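Local coordinates for nitroreductase family protein (Sphingopyxis sp., PDB 7DP1), which probably reduces nitro groups of dinitroaniline herbicides with NADPH as electron donor, through a bound FMN, as a member of the nitroreductase family, at residues A106-L111 against A119-Q124. The protein carries 1 engineered substitution. Numbering follows the deposited sequence.
Sequences ALYASL and AGRIAQ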
# COMPACT_ATOMS: atom_id res chain seq x y z
N ALA A 106 20.08 0.00 -13.93
CA ALA A 106 19.89 -1.41 -14.23
C ALA A 106 18.83 -1.67 -15.29
O ALA A 106 18.97 -2.58 -16.12
CB ALA A 106 19.56 -2.15 -12.96
N LEU A 107 17.78 -0.84 -15.29
CA LEU A 107 16.70 -0.96 -16.27
C LEU A 107 17.15 -0.71 -17.70
O LEU A 107 16.77 -1.44 -18.62
CB LEU A 107 15.56 0.01 -15.93
CG LEU A 107 14.44 0.18 -16.96
CD1 LEU A 107 13.82 -1.15 -17.31
CD2 LEU A 107 13.37 1.15 -16.46
N TYR A 108 17.99 0.29 -17.90
CA TYR A 108 18.47 0.62 -19.23
C TYR A 108 19.71 -0.15 -19.63
O TYR A 108 19.91 -0.44 -20.81
CB TYR A 108 18.73 2.12 -19.36
CG TYR A 108 17.48 2.92 -19.61
CD1 TYR A 108 16.24 2.45 -19.23
CD2 TYR A 108 17.55 4.13 -20.28
CE1 TYR A 108 15.09 3.18 -19.48
CE2 TYR A 108 16.42 4.86 -20.53
CZ TYR A 108 15.19 4.39 -20.13
OH TYR A 108 14.06 5.12 -20.38
N ALA A 109 20.53 -0.49 -18.64
CA ALA A 109 21.73 -1.29 -18.87
C ALA A 109 21.34 -2.59 -19.56
O ALA A 109 22.06 -3.08 -20.43
CB ALA A 109 22.46 -1.56 -17.57
N SER A 110 20.20 -3.14 -19.16
CA SER A 110 19.67 -4.33 -19.81
C SER A 110 18.77 -3.99 -21.00
O SER A 110 17.65 -4.50 -21.12
CB SER A 110 18.90 -5.18 -18.80
OG SER A 110 17.96 -4.38 -18.13
N LEU A 111 19.27 -3.11 -21.87
CA LEU A 111 18.63 -2.82 -23.15
C LEU A 111 19.69 -2.44 -24.17
O LEU A 111 19.43 -1.69 -25.10
CB LEU A 111 17.59 -1.69 -23.02
CG LEU A 111 16.22 -1.98 -22.38
CD1 LEU A 111 15.76 -0.83 -21.50
CD2 LEU A 111 15.18 -2.28 -23.45
N ALA A 119 18.47 9.87 -26.76
CA ALA A 119 17.40 9.51 -27.69
C ALA A 119 16.76 8.17 -27.35
O ALA A 119 15.58 8.10 -27.01
CB ALA A 119 17.93 9.49 -29.12
N GLY A 120 17.55 7.10 -27.43
CA GLY A 120 17.05 5.77 -27.14
C GLY A 120 16.48 5.70 -25.73
O GLY A 120 15.47 5.03 -25.50
N ARG A 121 17.13 6.39 -24.80
CA ARG A 121 16.66 6.43 -23.43
C ARG A 121 15.21 6.93 -23.40
O ARG A 121 14.34 6.32 -22.77
CB ARG A 121 17.58 7.32 -22.58
CG ARG A 121 18.93 6.65 -22.31
CD ARG A 121 19.89 7.53 -21.51
NE ARG A 121 21.18 6.87 -21.31
CZ ARG A 121 22.18 6.88 -22.20
NH1 ARG A 121 23.32 6.25 -21.93
NH2 ARG A 121 22.05 7.53 -23.35
N ILE A 122 14.97 8.05 -24.08
CA ILE A 122 13.63 8.63 -24.23
C ILE A 122 12.64 7.65 -24.86
O ILE A 122 11.53 7.47 -24.36
CB ILE A 122 13.67 9.92 -25.08
CG1 ILE A 122 14.34 11.04 -24.30
CG2 ILE A 122 12.27 10.36 -25.44
CD1 ILE A 122 13.63 11.38 -22.99
N ALA A 123 13.08 7.01 -25.93
CA ALA A 123 12.28 6.08 -26.72
C ALA A 123 11.74 4.96 -25.85
O ALA A 123 10.55 4.64 -25.91
CB ALA A 123 13.10 5.53 -27.88
N GLN A 124 12.61 4.35 -25.05
CA GLN A 124 12.17 3.28 -24.18
C GLN A 124 11.12 3.79 -23.20
O GLN A 124 10.10 3.14 -22.99
CB GLN A 124 13.36 2.66 -23.42
CG GLN A 124 12.99 1.87 -22.16
CD GLN A 124 12.09 0.67 -22.43
OE1 GLN A 124 11.95 0.21 -23.56
NE2 GLN A 124 11.46 0.16 -21.37
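Tyr108 reaches from the last turn of helix 96-109 to the first turns of helix 119-126, and its hydroxyl donates a hydrogen bond to the backbone carbonyl of Arg121, with OH 2.7 Å from O. The hydroxyl comes in on a bent path, 138° at the carbonyl oxygen, and about 27° out of the carbonyl plane. Tyrosine suits this place because its rigid ring spans the gap between the helices while carrying a donor at its far end. Arg121 packs against the CE2 and CD2 part of that ring: its CA comes obliquely to within 3.3 Å of CE2, while its CB lies at the edge in the ring plane, 3.4 Å from the same CE2. Holding CG anti to its own carbonyl carbon (chi1 -72°) sets that methylene beside CD2, and the guanidinium plane is inclined to the ring. Gln124 CG approaches obliquely near CE1, at 3.6 Å, and its amide plane stands almost perpendicular to the ring. The same CG takes the methyl CD1 of Leu111 at 3.9 Å, the two side chains crossing at about a right angle; a long, flexible glutamine can thus offer aliphatic carbon to both neighbours. Its side chain lies about 7 Å from a bound FMN, and Leu107 touches Arg22 of the FMN pocket. A phenylalanine at Tyr108 would probably leave the Arg121 carbonyl without its hydroxyl donor and the two segments without their only mutual hydrogen bond. One directional bond, with van der Waals contacts of an aromatic ring, a leucine methyl and the aliphatic parts of Arg121 and Gln124, thus links consecutive helices at the surface.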